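Local coordinates for protein post-proline cleaving enzyme (Rickettsia typhi, PDB 4HVT) that probably acts as a serine-type oligopeptidase, cutting peptide bonds that follow proline residues, at residues L36-R42 with R658-Y662; P639-I643 with N697-F701. All coordinates share one frame; numbering follows the deposited sequence.

Contact 1: L36-R42 with R658-Y662; sequences LEWAKER and RIFEY
Trp38 and Arg42 of helix 34-51 reach across to Arg658, Glu661 and Tyr662 of helix 655-664, a worked example of two helices joined by long side chains over a wide gap. The segment axes pass 12.0 Å apart at 63°, so the backbones never meet closely. Trp38 fills much of the interval: CG stands anti to the backbone N (chi1 178°), which carries the six-membered end of the indole to the second helix. There CH2 of Trp38 lies 3.5 Å from CG of Glu661 and 3.6 Å from the carbonyl O of Arg658. The side chains of Tyr662 and Trp38 run roughly at right angles, and the tyrosine presents its ring edge, Tyr662 CD2 being 3.9 Å from Trp38 CZ2. Glu661 bends at chi2, turning its carboxylate toward Arg42, whose own chain is bent at chi3 and passes CD over one face of the Trp38 ring. The two form a salt bridge: Arg42 NE donates a nearly straight bond to the anti lone pair of Glu661 OE2, in the guanidinium plane, at a modelled 2.5 Å, unusually short; NH1 adds a weak second bond to this oxygen. OE1 is held by Thr672. Arg658 runs extended past Trp38; its NH1 hydrogen-bonds to Leu27 and Glu29, NH2 to Ala30, and NE forms a salt bridge with Glu676. An N-terminal helix is thus fastened to a helix of the alpha/beta-hydrolase domain by a salt bridge beside indole packing, and the buried Glu661 carboxylate is probably stabilised as an anion by Arg42.

Contact 2: P639-I643 with N697-F701; sequences PTVLI and NLYTF
Leu642 and Phe701 both hold CG anti to the backbone N (chi1 173° and 164°), and these torsions send the two side chains past one another in opposite directions between strand 640-646 and helix 688-706. As a result the Phe701 ring lies beneath the leucine, with CB of Leu642 centred over one face, 3.8 Å from the ring centroid and only 9° off the normal: a textbook CH-pi contact. One methyl, CD2 of Leu642, reaches the helix backbone at Leu698, 3.8 Å from its CA. The far end of the phenyl ring reaches the strand backbone itself, with CZ of Phe701 3.6 Å from the amide N of Leu642 and 3.6 Å from the carbonyl O of Thr640, which sits at the ring edge. Thr640 comes from the opposite direction; its OG1 is 3.7 Å from Phe701 CE1 but is hydrogen-bonded to the carbonyl O of Lys671. The side-chain packing is mostly apolar, the Phe701 ring and the Leu642 side chain sharing the interval between an almost antiparallel strand and helix whose axes are 9.9 Å apart. This is helix-on-sheet packing of the alpha/beta-hydrolase fold. Strand 640-646 runs between strands 585-589 and 672-677, while helix 688-706 covers one side of that sheet; Tyr699 and Thr700 of this helix touch helix 56-67, and Val641 points away from it, its side chain touching Leu664 of helix 655-664.

Contacts 1 and 2, their centres about 16 Å apart, show how one sheet is clad on both sides. Ile643, next to Leu642 on strand 640-646, turns to helix 655-664, where Ile643 CD1 lies 3.5 Å from Phe660 CD2 and 3.7 Å from Glu661 N, so the helix of contact 1 packs on the strand of contact 2. A second link comes from Glu47 of helix 34-51, which accepts a hydrogen bond from ND2 of Asn697. Asp649 lies in the loop joining strand 640-646 to helix 655-664, and His682 in the loop leading into helix 688-706; with Ser566, which follows another strand of the same sheet, they probably form the catalytic triad.

Contact 1: L36-R42 with R658-Y662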
loop_
_atom_site.group_PDB
_atom_site.type_symbol
_atom_site.label_atom_id
_atom_site.label_comp_id
_atom_site.label_asym_id
_atom_site.label_seq_id
_atom_site.Cartn_x
_atom_site.Cartn_y
_atom_site.Cartn_z
ATOM N N LEU A 36 24.661 12.354 4.289
ATOM C CA LEU A 36 24.365 12.489 2.841
ATOM C C LEU A 36 25.572 12.242 1.942
ATOM O O LEU A 36 25.459 11.575 0.905
ATOM C CB LEU A 36 23.769 13.858 2.514
ATOM C CG LEU A 36 22.472 14.169 3.245
ATOM C CD1 LEU A 36 22.095 15.630 3.029
ATOM C CD2 LEU A 36 21.356 13.230 2.804
ATOM N N GLU A 37 26.726 12.757 2.345
ATOM C CA GLU A 37 27.955 12.530 1.620
ATOM C C GLU A 37 28.360 11.039 1.641
ATOM O O GLU A 37 28.668 10.471 0.604
ATOM C CB GLU A 37 29.088 13.399 2.168
ATOM N N TRP A 38 28.305 10.433 2.825
ATOM C CA TRP A 38 28.623 9.028 3.034
ATOM C C TRP A 38 27.723 8.206 2.112
ATOM O O TRP A 38 28.192 7.367 1.362
ATOM C CB TRP A 38 28.412 8.667 4.530
ATOM C CG TRP A 38 28.664 7.202 4.880
ATOM C CD1 TRP A 38 29.811 6.673 5.299
ATOM C CD2 TRP A 38 27.705 6.135 4.879
ATOM N NE1 TRP A 38 29.678 5.330 5.554
ATOM C CE2 TRP A 38 28.385 4.968 5.280
ATOM C CE3 TRP A 38 26.348 6.055 4.567
ATOM C CZ2 TRP A 38 27.758 3.728 5.385
ATOM C CZ3 TRP A 38 25.729 4.834 4.672
ATOM C CH2 TRP A 38 26.436 3.676 5.069
ATOM N N ALA A 39 26.423 8.488 2.184
ATOM C CA ALA A 39 25.452 7.781 1.386
ATOM C C ALA A 39 25.639 7.970 -0.121
ATOM O O ALA A 39 25.536 6.984 -0.845
ATOM C CB ALA A 39 24.034 8.169 1.817
ATOM N N LYS A 40 25.849 9.214 -0.582
ATOM C CA LYS A 40 26.130 9.532 -2.022
ATOM C C LYS A 40 27.293 8.755 -2.588
ATOM O O LYS A 40 27.216 8.221 -3.706
ATOM C CB LYS A 40 26.383 11.038 -2.202
ATOM N N GLU A 41 28.357 8.666 -1.798
ATOM C CA GLU A 41 29.570 7.944 -2.216
ATOM C C GLU A 41 29.326 6.458 -2.377
ATOM O O GLU A 41 29.755 5.863 -3.355
ATOM C CB GLU A 41 30.737 8.179 -1.247
ATOM C CG GLU A 41 31.668 9.266 -1.743
ATOM C CD GLU A 41 30.880 10.490 -2.194
ATOM O OE1 GLU A 41 30.785 10.707 -3.435
ATOM O OE2 GLU A 41 30.321 11.201 -1.322
ATOM N N ARG A 42 28.612 5.865 -1.427
ATOM C CA ARG A 42 28.330 4.451 -1.502
ATOM C C ARG A 42 27.357 4.188 -2.612
ATOM O O ARG A 42 27.478 3.179 -3.290
ATOM C CB ARG A 42 27.849 3.882 -0.182
ATOM C CG ARG A 42 28.928 3.951 0.869
ATOM C CD ARG A 42 28.453 3.299 2.147
ATOM N NE ARG A 42 28.968 1.943 2.198
ATOM C CZ ARG A 42 30.198 1.626 2.567
ATOM N NH1 ARG A 42 30.578 0.354 2.533
ATOM N NH2 ARG A 42 31.052 2.567 2.953
ATOM N N ARG A 658 20.872 2.559 6.282
ATOM C CA ARG A 658 22.196 3.106 6.472
ATOM C C ARG A 658 22.974 2.288 7.487
ATOM O O ARG A 658 24.111 1.881 7.212
ATOM C CB ARG A 658 22.117 4.526 6.972
ATOM C CG ARG A 658 21.844 5.532 5.908
ATOM C CD ARG A 658 21.372 6.822 6.535
ATOM N NE ARG A 658 21.171 7.888 5.577
ATOM C CZ ARG A 658 20.880 9.145 5.915
ATOM N NH1 ARG A 658 20.809 9.524 7.195
ATOM N NH2 ARG A 658 20.702 10.042 4.954
ATOM N N ILE A 659 22.401 2.048 8.669
ATOM C CA ILE A 659 23.123 1.223 9.696
ATOM C C ILE A 659 23.463 -0.228 9.302
ATOM O O ILE A 659 24.576 -0.775 9.636
ATOM C CB ILE A 659 22.431 1.313 11.101
ATOM C CG1 ILE A 659 23.343 0.764 12.189
ATOM C CG2 ILE A 659 21.071 0.580 11.220
ATOM C CD1 ILE A 659 24.588 1.577 12.387
ATOM N N PHE A 660 22.529 -0.862 8.558
ATOM C CA PHE A 660 22.766 -2.193 8.087
ATOM C C PHE A 660 23.982 -2.173 7.126
ATOM O O PHE A 660 24.804 -3.005 7.222
ATOM C CB PHE A 660 21.548 -2.693 7.398
ATOM C CG PHE A 660 21.514 -4.169 7.156
ATOM C CD1 PHE A 660 21.884 -5.068 8.135
ATOM C CD2 PHE A 660 20.932 -4.646 5.979
ATOM C CE1 PHE A 660 21.820 -6.411 7.914
ATOM C CE2 PHE A 660 20.839 -5.985 5.766
ATOM C CZ PHE A 660 21.268 -6.875 6.760
ATOM N N GLU A 661 23.979 -1.235 6.168
ATOM C CA GLU A 661 25.135 -1.055 5.245
ATOM C C GLU A 661 26.420 -0.783 6.046
ATOM O O GLU A 661 27.480 -1.343 5.780
ATOM C CB GLU A 661 24.874 0.109 4.312
ATOM C CG GLU A 661 26.010 0.615 3.436
ATOM C CD GLU A 661 26.566 -0.432 2.469
ATOM O OE1 GLU A 661 26.113 -1.612 2.400
ATOM O OE2 GLU A 661 27.560 -0.083 1.783
ATOM N N TYR A 662 26.322 0.118 7.011
ATOM C CA TYR A 662 27.519 0.507 7.762
ATOM C C TYR A 662 28.142 -0.682 8.478
ATOM O O TYR A 662 29.373 -0.869 8.416
ATOM C CB TYR A 662 27.199 1.639 8.731
ATOM C CG TYR A 662 28.443 2.158 9.471
ATOM C CD1 TYR A 662 28.893 1.550 10.615
ATOM C CD2 TYR A 662 29.081 3.281 9.016
ATOM C CE1 TYR A 662 30.012 2.040 11.285
ATOM C CE2 TYR A 662 30.193 3.773 9.638
ATOM C CZ TYR A 662 30.646 3.159 10.772
ATOM O OH TYR A 662 31.736 3.695 11.362
#

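Contact 2: P639-I643 with N697-F701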
loop_
_atom_site.group_PDB
_atom_site.type_symbol
_atom_site.label_atom_id
_atom_site.label_comp_id
_atom_site.label_asym_id
_atom_site.label_seq_id
_atom_site.Cartn_x
_atom_site.Cartn_y
_atom_site.Cartn_z
ATOM N N PRO A 639 24.763 -13.880 2.193
ATOM C CA PRO A 639 24.462 -13.738 0.777
ATOM C C PRO A 639 24.608 -12.257 0.434
ATOM O O PRO A 639 24.333 -11.406 1.296
ATOM C CB PRO A 639 23.013 -14.219 0.647
ATOM C CG PRO A 639 22.486 -14.350 2.000
ATOM C CD PRO A 639 23.628 -14.326 2.995
ATOM N N THR A 640 25.059 -11.985 -0.794
ATOM C CA THR A 640 25.197 -10.632 -1.325
ATOM C C THR A 640 23.850 -9.952 -1.215
ATOM O O THR A 640 22.832 -10.559 -1.524
ATOM C CB THR A 640 25.671 -10.628 -2.793
ATOM O OG1 THR A 640 25.956 -9.296 -3.233
ATOM C CG2 THR A 640 24.719 -11.328 -3.760
ATOM N N VAL A 641 23.866 -8.715 -0.742
ATOM C CA VAL A 641 22.645 -8.008 -0.447
ATOM C C VAL A 641 22.670 -6.625 -1.078
ATOM O O VAL A 641 23.691 -5.921 -1.066
ATOM C CB VAL A 641 22.361 -7.922 1.067
ATOM C CG1 VAL A 641 23.532 -7.339 1.795
ATOM C CG2 VAL A 641 21.118 -7.096 1.367
ATOM N N LEU A 642 21.528 -6.233 -1.637
ATOM C CA LEU A 642 21.277 -4.872 -2.098
ATOM C C LEU A 642 20.385 -4.187 -1.071
ATOM O O LEU A 642 19.351 -4.700 -0.729
ATOM C CB LEU A 642 20.526 -4.899 -3.457
ATOM C CG LEU A 642 20.038 -3.536 -3.985
ATOM C CD1 LEU A 642 21.185 -2.561 -4.198
ATOM C CD2 LEU A 642 19.336 -3.665 -5.352
ATOM N N ILE A 643 20.853 -3.071 -0.509
ATOM C CA ILE A 643 20.113 -2.360 0.560
ATOM C C ILE A 643 19.684 -1.033 -0.008
ATOM O O ILE A 643 20.475 -0.314 -0.617
ATOM C CB ILE A 643 21.019 -2.109 1.750
ATOM C CG1 ILE A 643 21.580 -3.419 2.364
ATOM C CG2 ILE A 643 20.252 -1.350 2.772
ATOM C CD1 ILE A 643 22.766 -3.236 3.319
ATOM N N ASN A 697 18.508 -1.100 -11.534
ATOM C CA ASN A 697 19.555 -1.441 -10.566
ATOM C C ASN A 697 19.236 -2.745 -9.848
ATOM O O ASN A 697 20.103 -3.657 -9.755
ATOM C CB ASN A 697 19.718 -0.326 -9.590
ATOM C CG ASN A 697 20.453 0.861 -10.180
ATOM O OD1 ASN A 697 21.258 0.707 -11.120
ATOM N ND2 ASN A 697 20.215 2.066 -9.606
ATOM N N LEU A 698 17.983 -2.870 -9.418
ATOM C CA LEU A 698 17.564 -4.050 -8.682
ATOM C C LEU A 698 17.637 -5.338 -9.512
ATOM O O LEU A 698 18.126 -6.373 -9.028
ATOM C CB LEU A 698 16.145 -3.830 -8.115
ATOM C CG LEU A 698 15.714 -4.929 -7.139
ATOM C CD1 LEU A 698 15.013 -4.412 -5.917
ATOM C CD2 LEU A 698 14.874 -5.912 -7.926
ATOM N N TYR A 699 17.118 -5.263 -10.727
ATOM C CA TYR A 699 17.084 -6.447 -11.619
ATOM C C TYR A 699 18.465 -6.769 -12.197
ATOM O O TYR A 699 18.750 -7.930 -12.402
ATOM C CB TYR A 699 15.957 -6.386 -12.664
ATOM C CG TYR A 699 14.665 -6.802 -12.046
ATOM C CD1 TYR A 699 14.389 -8.145 -11.799
ATOM C CD2 TYR A 699 13.726 -5.874 -11.707
ATOM C CE1 TYR A 699 13.213 -8.526 -11.201
ATOM C CE2 TYR A 699 12.554 -6.245 -11.103
ATOM C CZ TYR A 699 12.297 -7.560 -10.855
ATOM O OH TYR A 699 11.114 -7.924 -10.253
ATOM N N THR A 700 19.338 -5.774 -12.332
ATOM C CA THR A 700 20.702 -6.040 -12.746
ATOM C C THR A 700 21.372 -6.812 -11.614
ATOM O O THR A 700 22.018 -7.829 -11.873
ATOM C CB THR A 700 21.450 -4.750 -13.130
ATOM O OG1 THR A 700 20.764 -4.108 -14.219
ATOM C CG2 THR A 700 22.900 -5.074 -13.536
ATOM N N PHE A 701 21.152 -6.365 -10.372
ATOM C CA PHE A 701 21.738 -7.016 -9.193
ATOM C C PHE A 701 21.358 -8.522 -9.169
ATOM O O PHE A 701 22.198 -9.388 -8.963
ATOM C CB PHE A 701 21.323 -6.272 -7.889
ATOM C CG PHE A 701 21.539 -7.063 -6.642
ATOM C CD1 PHE A 701 22.817 -7.189 -6.078
ATOM C CD2 PHE A 701 20.495 -7.693 -6.027
ATOM C CE1 PHE A 701 22.984 -7.912 -4.911
ATOM C CE2 PHE A 701 20.672 -8.443 -4.887
ATOM C CZ PHE A 701 21.921 -8.560 -4.341
#